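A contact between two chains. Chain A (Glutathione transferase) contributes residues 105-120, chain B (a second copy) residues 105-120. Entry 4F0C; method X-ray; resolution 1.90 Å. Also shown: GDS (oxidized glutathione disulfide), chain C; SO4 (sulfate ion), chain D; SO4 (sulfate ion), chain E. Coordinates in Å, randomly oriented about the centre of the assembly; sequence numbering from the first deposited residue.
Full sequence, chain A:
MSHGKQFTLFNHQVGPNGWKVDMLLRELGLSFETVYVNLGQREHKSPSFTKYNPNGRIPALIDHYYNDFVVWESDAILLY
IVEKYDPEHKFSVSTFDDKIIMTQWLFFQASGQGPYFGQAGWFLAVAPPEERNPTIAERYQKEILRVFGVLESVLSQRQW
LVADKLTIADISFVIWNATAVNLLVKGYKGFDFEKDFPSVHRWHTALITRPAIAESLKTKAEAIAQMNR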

ATOM      1  N   TRP A 105       8.776  -4.822   1.763  1.00  9.25           N
ATOM      2  CA  TRP A 105       9.265  -3.488   1.450  1.00  9.63           C
ATOM      3  C   TRP A 105       8.400  -2.798   0.394  1.00 11.69           C
ATOM      4  O   TRP A 105       8.196  -1.590   0.471  1.00  9.19           O
ATOM      5  N   LEU A 106       7.903  -3.551  -0.585  1.00  7.34           N
ATOM      6  CA  LEU A 106       6.962  -2.973  -1.564  1.00  7.49           C
ATOM      7  C   LEU A 106       5.676  -2.479  -0.885  1.00  8.99           C
ATOM      8  O   LEU A 106       5.160  -1.394  -1.204  1.00  6.92           O
ATOM      9  N   PHE A 107       5.154  -3.268   0.044  1.00  7.47           N
ATOM     10  CA  PHE A 107       3.969  -2.832   0.786  1.00  7.12           C
ATOM     11  C   PHE A 107       4.267  -1.600   1.613  1.00  6.95           C
ATOM     12  O   PHE A 107       3.400  -0.720   1.755  1.00  9.54           O
ATOM     13  N   PHE A 108       5.478  -1.524   2.154  1.00  7.19           N
ATOM     14  CA  PHE A 108       5.853  -0.309   2.898  1.00 10.52           C
ATOM     15  C   PHE A 108       5.888   0.906   1.955  1.00  8.66           C
ATOM     16  O   PHE A 108       5.380   1.984   2.280  1.00  9.44           O
ATOM     17  N   GLN A 109       6.463   0.717   0.779  1.00  7.93           N
ATOM     18  CA  GLN A 109       6.462   1.802  -0.208  1.00 10.24           C
ATOM     19  C   GLN A 109       5.002   2.193  -0.523  1.00 10.36           C
ATOM     20  O   GLN A 109       4.638   3.380  -0.535  1.00  7.41           O
ATOM     21  N   ALA A 110       4.178   1.198  -0.841  1.00  6.62           N
ATOM     22  CA  ALA A 110       2.821   1.483  -1.340  1.00 12.04           C
ATOM     23  C   ALA A 110       1.882   2.121  -0.312  1.00 12.86           C
ATOM     24  O   ALA A 110       0.978   2.901  -0.683  1.00  9.51           O
ATOM     25  N   SER A 111       2.067   1.776   0.959  1.00  9.74           N
ATOM     26  CA  SER A 111       1.131   2.208   2.004  1.00  8.74           C
ATOM     27  C   SER A 111       1.730   3.343   2.841  1.00  8.50           C
ATOM     28  O   SER A 111       1.018   4.141   3.443  1.00 11.85           O
ATOM     29  N   GLY A 112       3.052   3.396   2.899  1.00  8.37           N
ATOM     30  CA  GLY A 112       3.721   4.294   3.843  1.00  7.13           C
ATOM     31  C   GLY A 112       4.480   5.411   3.128  1.00 16.28           C
ATOM     32  O   GLY A 112       4.710   6.450   3.718  1.00 12.60           O
ATOM     33  N   GLN A 113       4.880   5.206   1.868  1.00 11.45           N
ATOM     34  CA  GLN A 113       5.519   6.314   1.126  1.00  7.70           C
ATOM     35  C   GLN A 113       4.513   7.058   0.230  1.00 11.59           C
ATOM     36  O   GLN A 113       4.207   8.210   0.513  1.00 10.43           O
ATOM     37  N   GLY A 114       4.060   6.423  -0.859  1.00  9.27           N
ATOM     38  CA  GLY A 114       3.122   7.050  -1.803  1.00  8.86           C
ATOM     39  C   GLY A 114       1.980   7.865  -1.171  1.00  9.94           C
ATOM     40  O   GLY A 114       1.825   9.042  -1.460  1.00 11.47           O
ATOM     41  N   PRO A 115       1.184   7.237  -0.279  1.00 11.70           N
ATOM     42  CA  PRO A 115      -0.031   7.922   0.157  1.00 10.08           C
ATOM     43  C   PRO A 115       0.292   9.152   1.010  1.00  8.75           C
ATOM     44  O   PRO A 115      -0.331  10.184   0.796  1.00 11.34           O
ATOM     45  N   TYR A 116       1.295   9.070   1.877  1.00  8.56           N
ATOM     46  CA  TYR A 116       1.614  10.186   2.758  1.00 13.57           C
ATOM     47  C   TYR A 116       2.379  11.265   1.991  1.00 12.56           C
ATOM     48  O   TYR A 116       2.129  12.449   2.167  1.00 11.79           O
ATOM     49  N   PHE A 117       3.325  10.851   1.163  1.00 11.91           N
ATOM     50  CA  PHE A 117       4.070  11.838   0.352  1.00 13.63           C
ATOM     51  C   PHE A 117       3.051  12.550  -0.556  1.00 12.89           C
ATOM     52  O   PHE A 117       3.125  13.770  -0.800  1.00 15.21           O
ATOM     53  N   GLY A 118       2.094  11.787  -1.058  1.00 13.64           N
ATOM     54  CA  GLY A 118       1.032  12.335  -1.882  1.00 14.04           C
ATOM     55  C   GLY A 118       0.156  13.368  -1.183  1.00 17.28           C
ATOM     56  O   GLY A 118      -0.302  14.317  -1.830  1.00 15.24           O
ATOM     57  N   GLN A 119      -0.091  13.204   0.121  1.00 14.07           N
ATOM     58  CA  GLN A 119      -0.913  14.200   0.827  1.00 14.07           C
ATOM     59  C   GLN A 119      -0.104  15.485   0.967  1.00 20.82           C
ATOM     60  O   GLN A 119      -0.660  16.567   0.810  1.00 18.13           O
ATOM     61  N   ALA A 120       1.204  15.372   1.249  1.00 13.84           N
ATOM     62  CA  ALA A 120       2.064  16.567   1.209  1.00 15.35           C
ATOM     63  C   ALA A 120       1.971  17.252  -0.155  1.00 21.69           C
ATOM     64  O   ALA A 120       1.796  18.457  -0.224  1.00 19.89           O
TER
ATOM     65  N   TRP B 105      -5.189  -6.614  -5.721  1.00  9.25           N
ATOM     66  CA  TRP B 105      -6.230  -6.187  -4.798  1.00  9.63           C
ATOM     67  C   TRP B 105      -5.671  -5.899  -3.404  1.00 11.69           C
ATOM     68  O   TRP B 105      -6.137  -4.974  -2.743  1.00  9.19           O
ATOM     69  N   LEU B 106      -4.693  -6.682  -2.957  1.00  7.34           N
ATOM     70  CA  LEU B 106      -4.027  -6.383  -1.674  1.00  7.49           C
ATOM     71  C   LEU B 106      -3.324  -5.017  -1.710  1.00  8.99           C
ATOM     72  O   LEU B 106      -3.394  -4.237  -0.745  1.00  6.92           O
ATOM     73  N   PHE B 107      -2.645  -4.728  -2.811  1.00  7.47           N
ATOM     74  CA  PHE B 107      -2.009  -3.415  -2.949  1.00  7.12           C
ATOM     75  C   PHE B 107      -3.040  -2.309  -2.965  1.00  6.95           C
ATOM     76  O   PHE B 107      -2.792  -1.217  -2.426  1.00  9.54           O
ATOM     77  N   PHE B 108      -4.192  -2.576  -3.573  1.00  7.19           N
ATOM     78  CA  PHE B 108      -5.264  -1.567  -3.547  1.00 10.52           C
ATOM     79  C   PHE B 108      -5.751  -1.341  -2.106  1.00  8.66           C
ATOM     80  O   PHE B 108      -5.939  -0.203  -1.664  1.00  9.44           O
ATOM     81  N   GLN B 109      -5.927  -2.428  -1.371  1.00  7.93           N
ATOM     82  CA  GLN B 109      -6.309  -2.290   0.039  1.00 10.24           C
ATOM     83  C   GLN B 109      -5.231  -1.467   0.774  1.00 10.36           C
ATOM     84  O   GLN B 109      -5.534  -0.525   1.523  1.00  7.41           O
ATOM     85  N   ALA B 110      -3.970  -1.862   0.611  1.00  6.62           N
ATOM     86  CA  ALA B 110      -2.891  -1.263   1.416  1.00 12.04           C
ATOM     87  C   ALA B 110      -2.615   0.214   1.120  1.00 12.86           C
ATOM     88  O   ALA B 110      -2.193   0.970   2.022  1.00  9.51           O
ATOM     89  N   SER B 111      -2.818   0.619  -0.130  1.00  9.74           N
ATOM     90  CA  SER B 111      -2.443   1.973  -0.557  1.00  8.74           C
ATOM     91  C   SER B 111      -3.679   2.868  -0.691  1.00  8.50           C
ATOM     92  O   SER B 111      -3.601   4.089  -0.595  1.00 11.85           O
ATOM     93  N   GLY B 112      -4.825   2.255  -0.944  1.00  8.37           N
ATOM     94  CA  GLY B 112      -6.017   3.023  -1.312  1.00  7.13           C
ATOM     95  C   GLY B 112      -7.101   2.941  -0.238  1.00 16.28           C
ATOM     96  O   GLY B 112      -7.934   3.825  -0.162  1.00 12.60           O
ATOM     97  N   GLN B 113      -7.107   1.888   0.587  1.00 11.45           N
ATOM     98  CA  GLN B 113      -8.080   1.849   1.699  1.00  7.70           C
ATOM     99  C   GLN B 113      -7.460   2.336   3.021  1.00 11.59           C
ATOM    100  O   GLN B 113      -7.849   3.393   3.502  1.00 10.43           O
ATOM    101  N   GLY B 114      -6.560   1.542   3.616  1.00  9.27           N
ATOM    102  CA  GLY B 114      -5.928   1.892   4.897  1.00  8.86           C
ATOM    103  C   GLY B 114      -5.503   3.362   5.056  1.00  9.94           C
ATOM    104  O   GLY B 114      -5.928   4.033   5.984  1.00 11.47           O
ATOM    105  N   PRO B 115      -4.671   3.875   4.124  1.00 11.70           N
ATOM    106  CA  PRO B 115      -4.083   5.189   4.380  1.00 10.08           C
ATOM    107  C   PRO B 115      -5.140   6.297   4.336  1.00  8.75           C
ATOM    108  O   PRO B 115      -5.111   7.158   5.206  1.00 11.34           O
ATOM    109  N   TYR B 116      -6.092   6.220   3.414  1.00  8.56           N
ATOM    110  CA  TYR B 116      -7.092   7.272   3.284  1.00 13.57           C
ATOM    111  C   TYR B 116      -8.153   7.135   4.376  1.00 12.56           C
ATOM    112  O   TYR B 116      -8.584   8.123   4.953  1.00 11.79           O
ATOM    113  N   PHE B 117      -8.585   5.912   4.638  1.00 11.91           N
ATOM    114  CA  PHE B 117      -9.573   5.700   5.717  1.00 13.63           C
ATOM    115  C   PHE B 117      -8.924   6.166   7.033  1.00 12.89           C
ATOM    116  O   PHE B 117      -9.571   6.772   7.910  1.00 15.21           O
ATOM    117  N   GLY B 118      -7.639   5.884   7.173  1.00 13.64           N
ATOM    118  CA  GLY B 118      -6.884   6.315   8.336  1.00 14.04           C
ATOM    119  C   GLY B 118      -6.806   7.826   8.518  1.00 17.28           C
ATOM    120  O   GLY B 118      -6.795   8.303   9.658  1.00 15.24           O
ATOM    121  N   GLN B 119      -6.747   8.589   7.420  1.00 14.07           N
ATOM    122  CA  GLN B 119      -6.697  10.053   7.567  1.00 14.07           C
ATOM    123  C   GLN B 119      -8.062  10.540   8.040  1.00 20.82           C
ATOM    124  O   GLN B 119      -8.125  11.431   8.880  1.00 18.13           O
ATOM    125  N   ALA B 120      -9.151   9.954   7.516  1.00 13.84           N
ATOM    126  CA  ALA B 120     -10.480  10.255   8.073  1.00 15.35           C
ATOM    127  C   ALA B 120     -10.512   9.967   9.575  1.00 21.69           C
ATOM    128  O   ALA B 120     -10.974  10.792  10.346  1.00 19.89           O
TER

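Two copies of one helix meet across an exact two-fold axis, their N-to-C directions 34° apart and their axes 7.8 Å from each other at closest approach. Such proximity demands small residues at the centre. S111(A) and S111(B) lie there with CA atoms 4.4 Å apart, and the CB of each approaches the backbone O of A110 in the other chain (S111(A) CB to A110(B) O, 3.1 Å). No direct hydrogen bond joins the stretches, so packing and water-mediated links account for the contact.

The apolar packing is richest around F107. Its CA-to-CB bond points sideways, but the m rotamer (chi1 -87°, chi2 -80°) brings the ring end nearer the partner. The two F107 rings form a face-to-face stack, centroids 3.9 Å apart and planes at 11°, with F107(A) CE2 3.6 Å from F107(B) CZ. A flat ring suits this place because one face serves its twin while the edge meets other neighbours: F107(A) CD1 lies 3.5 Å from A110(B) CB, and F107(A) CZ lies 3.8 Å from L106(B) CB. A110 and L106 (m, t) both point toward the other helix; the single methyl of A110 fits against the ring edge without spreading the backbones.

Farther along, P115 points toward its symmetry mate, P115(A) CB standing 3.5 Å from P115(B) CB. Proline offers a compact apolar surface here and has no amide hydrogen to give the preceding turn, in keeping with the helix kink at this point. Its CG also rests 3.7 Å from a serine carbonyl across the contact (P115(A) CG to S111(B) O).

The polar groups cluster around Y116 and Q119. Q119 points toward the partner in an m, m conformation, and its amide is anchored within its own helix, Q119(A) NE2 donating to P115(A) O at 2.9 Å. The same nitrogen lies 3.6 Å from Y116(B) CE1. Y116, also m, starts sideways but brings its end nearer. Water 2 accepts from Q119(A) NE2 (3.0 Å) and Y116(B) OH (2.8 Å), bridging the chains. Water 1 does the same for Y116(A) and Q119(B), then donates to oxidized glutathione disulfide at OE8 and O5, linking the contact to a bound group suited to a glutathione transferase.

S111(A), in the p rotamer, receives a hydrogen bond from the disulfide, GDS N1 to S111(A) OG at 2.8 Å. G118(B) leaves room for the same ligand: its CA is 3.3 Å from GDS O5, and a CB would clash with that oxygen.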

ATOM      1  CB  TRP A 105      10.744  -3.521   1.044  1.00  6.32           C
ATOM      2  CG  TRP A 105      11.612  -3.657   2.293  1.00  6.96           C
ATOM      3  CD1 TRP A 105      12.187  -4.799   2.771  1.00  9.10           C
ATOM      4  CD2 TRP A 105      11.921  -2.617   3.222  1.00 11.66           C
ATOM      5  NE1 TRP A 105      12.871  -4.528   3.944  1.00 11.27           N
ATOM      6  CE2 TRP A 105      12.715  -3.191   4.241  1.00 13.38           C
ATOM      7  CE3 TRP A 105      11.624  -1.239   3.272  1.00 10.67           C
ATOM      8  CZ2 TRP A 105      13.223  -2.438   5.318  1.00  7.87           C
ATOM      9  CZ3 TRP A 105      12.120  -0.478   4.361  1.00 10.70           C
ATOM     10  CH2 TRP A 105      12.891  -1.095   5.372  1.00  8.80           C
ATOM     11  CB  LEU A 106       6.618  -3.966  -2.693  1.00  6.48           C
ATOM     12  CG  LEU A 106       7.793  -4.243  -3.634  1.00  9.57           C
ATOM     13  CD1 LEU A 106       7.537  -5.519  -4.488  1.00  9.58           C
ATOM     14  CD2 LEU A 106       7.984  -3.021  -4.534  1.00  5.93           C
ATOM     15  CB  PHE A 107       3.361  -3.949   1.653  1.00  6.93           C
ATOM     16  CG  PHE A 107       2.359  -4.802   0.881  1.00  7.99           C
ATOM     17  CD1 PHE A 107       1.040  -4.347   0.680  1.00  5.99           C
ATOM     18  CD2 PHE A 107       2.746  -6.003   0.302  1.00  8.50           C
ATOM     19  CE1 PHE A 107       0.122  -5.114  -0.073  1.00  6.59           C
ATOM     20  CE2 PHE A 107       1.840  -6.780  -0.441  1.00 12.01           C
ATOM     21  CZ  PHE A 107       0.538  -6.338  -0.643  1.00 10.11           C
ATOM     22  CB  PHE A 108       7.179  -0.480   3.662  1.00  7.28           C
ATOM     23  CG  PHE A 108       7.652   0.802   4.340  1.00 11.14           C
ATOM     24  CD1 PHE A 108       6.798   1.525   5.146  1.00 10.36           C
ATOM     25  CD2 PHE A 108       8.939   1.280   4.143  1.00 11.69           C
ATOM     26  CE1 PHE A 108       7.220   2.740   5.787  1.00 10.38           C
ATOM     27  CE2 PHE A 108       9.378   2.474   4.777  1.00 14.51           C
ATOM     28  CZ  PHE A 108       8.506   3.202   5.598  1.00 13.16           C
ATOM     29  CB  GLN A 109       7.151   1.358  -1.511  1.00  5.14           C
ATOM     30  CG  GLN A 109       7.382   2.530  -2.490  1.00  5.65           C
ATOM     31  CD  GLN A 109       6.088   2.948  -3.215  1.00  9.67           C
ATOM     32  OE1 GLN A 109       5.330   2.096  -3.694  1.00 10.93           O
ATOM     33  NE2 GLN A 109       5.836   4.270  -3.298  1.00  7.24           N
ATOM     34  CB  ALA A 110       2.179   0.203  -1.904  1.00  6.53           C
ATOM     35  CB  SER A 111       0.743   1.016   2.916  1.00  7.47           C
ATOM     36  OG  SER A 111       1.871   0.502   3.624  1.00 10.09           O
ATOM     37  CB  GLN A 113       6.727   5.856   0.309  1.00  8.59           C
ATOM     38  CG  GLN A 113       7.513   7.032  -0.345  1.00  8.90           C
ATOM     39  CD  GLN A 113       8.382   6.598  -1.522  1.00  8.32           C
ATOM     40  OE1 GLN A 113       7.948   5.845  -2.384  1.00 11.25           O
ATOM     41  NE2 GLN A 113       9.617   7.121  -1.574  1.00 10.31           N
ATOM     42  CB  PRO A 115      -0.769   6.847   0.981  1.00 12.75           C
ATOM     43  CG  PRO A 115      -0.316   5.526   0.348  1.00 10.38           C
ATOM     44  CD  PRO A 115       1.189   5.818   0.142  1.00  9.52           C
ATOM     45  CB  TYR A 116       2.466   9.695   3.945  1.00  8.30           C
ATOM     46  CG  TYR A 116       1.632   8.856   4.893  1.00 14.27           C
ATOM     47  CD1 TYR A 116       0.869   9.452   5.897  1.00 16.67           C
ATOM     48  CD2 TYR A 116       1.571   7.471   4.757  1.00 17.21           C
ATOM     49  CE1 TYR A 116       0.082   8.668   6.789  1.00 18.16           C
ATOM     50  CE2 TYR A 116       0.775   6.683   5.622  1.00 12.68           C
ATOM     51  CZ  TYR A 116       0.037   7.286   6.630  1.00 19.20           C
ATOM     52  OH  TYR A 116      -0.746   6.503   7.481  1.00 17.73           O
ATOM     53  CB  PHE A 117       5.156  11.167  -0.510  1.00  9.59           C
ATOM     54  CG  PHE A 117       6.403  10.743   0.232  1.00 10.97           C
ATOM     55  CD1 PHE A 117       6.342  10.145   1.499  1.00 12.14           C
ATOM     56  CD2 PHE A 117       7.659  10.884  -0.380  1.00 12.84           C
ATOM     57  CE1 PHE A 117       7.525   9.731   2.148  1.00  9.64           C
ATOM     58  CE2 PHE A 117       8.838  10.457   0.241  1.00 11.00           C
ATOM     59  CZ  PHE A 117       8.774   9.881   1.521  1.00 10.39           C
ATOM     60  CB  GLN A 119      -1.369  13.726   2.208  1.00 16.30           C
ATOM     61  CG  GLN A 119      -2.190  12.445   2.190  1.00 16.86           C
ATOM     62  CD  GLN A 119      -3.121  12.402   1.018  1.00 17.52           C
ATOM     63  OE1 GLN A 119      -4.089  13.171   0.940  1.00 17.70           O
ATOM     64  NE2 GLN A 119      -2.843  11.485   0.080  1.00 18.87           N
ATOM     65  CB  ALA A 120       3.509  16.224   1.517  1.00 16.29           C
TER
ATOM     66  CB  TRP B 105      -7.380  -7.201  -4.755  1.00  6.32           C
ATOM     67  CG  TRP B 105      -8.261  -7.026  -5.991  1.00  6.96           C
ATOM     68  CD1 TRP B 105      -8.239  -7.783  -7.126  1.00  9.10           C
ATOM     69  CD2 TRP B 105      -9.221  -5.990  -6.201  1.00 11.66           C
ATOM     70  NE1 TRP B 105      -9.161  -7.296  -8.036  1.00 11.27           N
ATOM     71  CE2 TRP B 105      -9.772  -6.188  -7.487  1.00 13.38           C
ATOM     72  CE3 TRP B 105      -9.691  -4.924  -5.405  1.00 10.67           C
ATOM     73  CZ2 TRP B 105     -10.779  -5.355  -8.015  1.00  7.87           C
ATOM     74  CZ3 TRP B 105     -10.692  -4.073  -5.936  1.00 10.70           C
ATOM     75  CH2 TRP B 105     -11.201  -4.291  -7.236  1.00  8.80           C
ATOM     76  CB  LEU B 106      -3.026  -7.484  -1.270  1.00  6.48           C
ATOM     77  CG  LEU B 106      -3.700  -8.802  -0.882  1.00  9.57           C
ATOM     78  CD1 LEU B 106      -2.676  -9.975  -0.874  1.00  9.58           C
ATOM     79  CD2 LEU B 106      -4.329  -8.629   0.502  1.00  5.93           C
ATOM     80  CB  PHE B 107      -1.079  -3.327  -4.172  1.00  6.93           C
ATOM     81  CG  PHE B 107       0.339  -3.797  -3.857  1.00  7.99           C
ATOM     82  CD1 PHE B 107       1.246  -2.939  -3.202  1.00  5.99           C
ATOM     83  CD2 PHE B 107       0.737  -5.096  -4.143  1.00  8.50           C
ATOM     84  CE1 PHE B 107       2.545  -3.386  -2.869  1.00  6.59           C
ATOM     85  CE2 PHE B 107       2.028  -5.550  -3.827  1.00 12.01           C
ATOM     86  CZ  PHE B 107       2.928  -4.711  -3.180  1.00 10.11           C
ATOM     87  CB  PHE B 108      -6.424  -1.926  -4.495  1.00  7.28           C
ATOM     88  CG  PHE B 108      -7.602  -0.961  -4.395  1.00 11.14           C
ATOM     89  CD1 PHE B 108      -7.402   0.401  -4.480  1.00 10.36           C
ATOM     90  CD2 PHE B 108      -8.893  -1.430  -4.195  1.00 11.69           C
ATOM     91  CE1 PHE B 108      -8.497   1.327  -4.380  1.00 10.38           C
ATOM     92  CE2 PHE B 108      -9.988  -0.530  -4.104  1.00 14.51           C
ATOM     93  CZ  PHE B 108      -9.778   0.854  -4.195  1.00 13.16           C
ATOM     94  CB  GLN B 109      -6.426  -3.671   0.711  1.00  5.14           C
ATOM     95  CG  GLN B 109      -7.049  -3.594   2.121  1.00  5.65           C
ATOM     96  CD  GLN B 109      -6.049  -3.071   3.172  1.00  9.67           C
ATOM     97  OE1 GLN B 109      -4.890  -3.500   3.208  1.00 10.93           O
ATOM     98  NE2 GLN B 109      -6.505  -2.140   4.035  1.00  7.24           N
ATOM     99  CB  ALA B 110      -1.593  -2.074   1.256  1.00  6.53           C
ATOM    100  CB  SER B 111      -1.666   1.927  -1.898  1.00  7.47           C
ATOM    101  OG  SER B 111      -2.473   1.417  -2.960  1.00 10.09           O
ATOM    102  CB  GLN B 113      -8.711   0.468   1.880  1.00  8.59           C
ATOM    103  CG  GLN B 113      -9.860   0.447   2.933  1.00  8.90           C
ATOM    104  CD  GLN B 113     -10.154  -0.948   3.477  1.00  8.32           C
ATOM    105  OE1 GLN B 113      -9.250  -1.698   3.819  1.00 11.25           O
ATOM    106  NE2 GLN B 113     -11.451  -1.278   3.596  1.00 10.31           N
ATOM    107  CB  PRO B 115      -3.058   5.348   3.239  1.00 12.75           C
ATOM    108  CG  PRO B 115      -2.644   3.906   2.916  1.00 10.38           C
ATOM    109  CD  PRO B 115      -4.020   3.202   2.980  1.00  9.52           C
ATOM    110  CB  TYR B 116      -7.765   7.193   1.899  1.00  8.30           C
ATOM    111  CG  TYR B 116      -6.803   7.622   0.810  1.00 14.27           C
ATOM    112  CD1 TYR B 116      -6.649   8.968   0.477  1.00 16.67           C
ATOM    113  CD2 TYR B 116      -6.014   6.688   0.142  1.00 17.21           C
ATOM    114  CE1 TYR B 116      -5.744   9.378  -0.543  1.00 18.16           C
ATOM    115  CE2 TYR B 116      -5.095   7.084  -0.858  1.00 12.68           C
ATOM    116  CZ  TYR B 116      -4.966   8.424  -1.194  1.00 19.20           C
ATOM    117  OH  TYR B 116      -4.058   8.807  -2.182  1.00 17.73           O
ATOM    118  CB  PHE B 117      -9.985   4.220   5.836  1.00  9.59           C
ATOM    119  CG  PHE B 117     -10.944   3.727   4.776  1.00 10.97           C
ATOM    120  CD1 PHE B 117     -10.811   4.095   3.429  1.00 12.14           C
ATOM    121  CD2 PHE B 117     -11.960   2.824   5.125  1.00 12.84           C
ATOM    122  CE1 PHE B 117     -11.705   3.588   2.461  1.00  9.64           C
ATOM    123  CE2 PHE B 117     -12.839   2.295   4.171  1.00 11.00           C
ATOM    124  CZ  PHE B 117     -12.717   2.686   2.828  1.00 10.39           C
ATOM    125  CB  GLN B 119      -6.317  10.768   6.269  1.00 16.30           C
ATOM    126  CG  GLN B 119      -4.965  10.359   5.701  1.00 16.86           C
ATOM    127  CD  GLN B 119      -3.954  10.145   6.786  1.00 17.52           C
ATOM    128  OE1 GLN B 119      -3.525  11.093   7.457  1.00 17.70           O
ATOM    129  NE2 GLN B 119      -3.547   8.880   6.967  1.00 18.87           N
ATOM    130  CB  ALA B 120     -11.570   9.466   7.374  1.00 16.29           C
TER
HETATM  131  N1  GDS C 301       0.684  -0.064   6.062  1.00  7.86           N
HETATM  132  CA1 GDS C 301       0.801  -0.506   7.503  1.00 11.40           C
HETATM  133  C1  GDS C 301       0.185  -1.946   7.712  1.00 10.14           C
HETATM  134  OE1 GDS C 301      -0.822  -2.290   7.022  1.00 11.70           O
HETATM  135  OE2 GDS C 301       0.791  -2.710   8.516  1.00 11.88           O
HETATM  136  CB1 GDS C 301       0.088   0.492   8.482  1.00  9.63           C
HETATM  137  CG1 GDS C 301       0.224   0.028   9.950  1.00 13.74           C
HETATM  138  CD1 GDS C 301      -0.319   1.093  10.849  1.00 16.41           C
HETATM  139  O1  GDS C 301      -0.820   2.140  10.470  1.00 14.96           O
HETATM  140  N2  GDS C 301      -0.218   0.794  12.192  1.00 15.70           N
HETATM  141  CA2 GDS C 301      -0.676   1.739  13.231  1.00 14.28           C
HETATM  142  C2  GDS C 301       0.478   2.127  14.123  1.00 14.39           C
HETATM  143  O2  GDS C 301       1.276   1.266  14.504  1.00 14.79           O
HETATM  144  CB2 GDS C 301      -1.703   1.069  14.172  1.00 18.74           C
HETATM  145  SG2 GDS C 301      -3.273   0.840  13.307  1.00 20.16           S
HETATM  146  N3  GDS C 301       0.527   3.411  14.534  1.00 17.08           N
HETATM  147  CA3 GDS C 301       1.577   3.826  15.421  1.00 23.21           C
HETATM  148  C3  GDS C 301       2.200   5.135  14.950  1.00 23.71           C
HETATM  149  OE3 GDS C 301       2.954   5.742  15.741  1.00 29.19           O
HETATM  150  OE4 GDS C 301       1.952   5.455  13.773  1.00 26.25           O
HETATM  151  N4  GDS C 301      -2.800   3.711   9.134  1.00 16.15           N
HETATM  152  CA4 GDS C 301      -2.877   3.908   7.680  1.00 11.59           C
HETATM  153  C4  GDS C 301      -2.974   2.509   7.002  1.00 12.91           C
HETATM  154  OE5 GDS C 301      -3.552   1.579   7.622  1.00 12.57           O
HETATM  155  OE6 GDS C 301      -2.470   2.428   5.863  1.00 12.99           O
HETATM  156  C5  GDS C 301      -3.373   4.611   9.999  1.00 19.18           C
HETATM  157  O5  GDS C 301      -3.982   5.616   9.631  1.00 18.09           O
HETATM  158  CA5 GDS C 301      -3.267   4.329  11.491  1.00 17.46           C
HETATM  159  N5  GDS C 301      -3.290   5.602  12.266  1.00 16.28           N
HETATM  160  CB5 GDS C 301      -4.452   3.438  11.880  1.00 18.22           C
HETATM  161  SG5 GDS C 301      -4.216   2.750  13.563  1.00 20.81           S
HETATM  162  CA6 GDS C 301      -0.071   8.080  13.022  1.00 24.53           C
HETATM  163  C6  GDS C 301      -0.601   9.364  12.267  1.00 26.85           C
HETATM  164  OE7 GDS C 301       0.015  10.441  12.421  1.00 28.20           O
HETATM  165  OE8 GDS C 301      -1.609   9.215  11.543  1.00 26.92           O
HETATM  166  N6  GDS C 301       1.329   8.263  13.407  1.00 24.14           N
HETATM  167  CB6 GDS C 301      -1.007   7.846  14.246  1.00 20.34           C
HETATM  168  CG6 GDS C 301      -2.371   7.259  13.850  1.00 18.60           C
HETATM  169  CD6 GDS C 301      -2.205   5.938  13.110  1.00 22.20           C
HETATM  170  O6  GDS C 301      -1.244   5.168  13.220  1.00 21.34           O
HETATM  171  S   SO4 D 302      13.950  -6.299   7.163  1.00 21.60           S
HETATM  172  O1  SO4 D 302      12.590  -5.849   7.494  1.00 16.71           O
HETATM  173  O2  SO4 D 302      14.065  -7.731   7.334  1.00 30.98           O
HETATM  174  O3  SO4 D 302      14.313  -6.147   5.735  1.00 14.20           O
HETATM  175  O4  SO4 D 302      14.847  -5.539   7.985  1.00 27.88           O
HETATM  176  S   SO4 E 302      -9.727  -7.159 -11.820  1.00 21.60           S
HETATM  177  O1  SO4 E 302      -8.878  -5.981 -11.588  1.00 16.71           O
HETATM  178  O2  SO4 E 302      -9.117  -8.040 -12.793  1.00 30.98           O
HETATM  179  O3  SO4 E 302      -9.856  -8.060 -10.652  1.00 14.20           O
HETATM  180  O4  SO4 E 302     -11.018  -6.666 -12.209  1.00 27.88           O
HETATM  181  O   HOH W   1      -2.343   7.644   9.470  1.00 21.06           O
HETATM  182  O   HOH W   2      -3.662  11.492  -2.848  1.00 21.06           O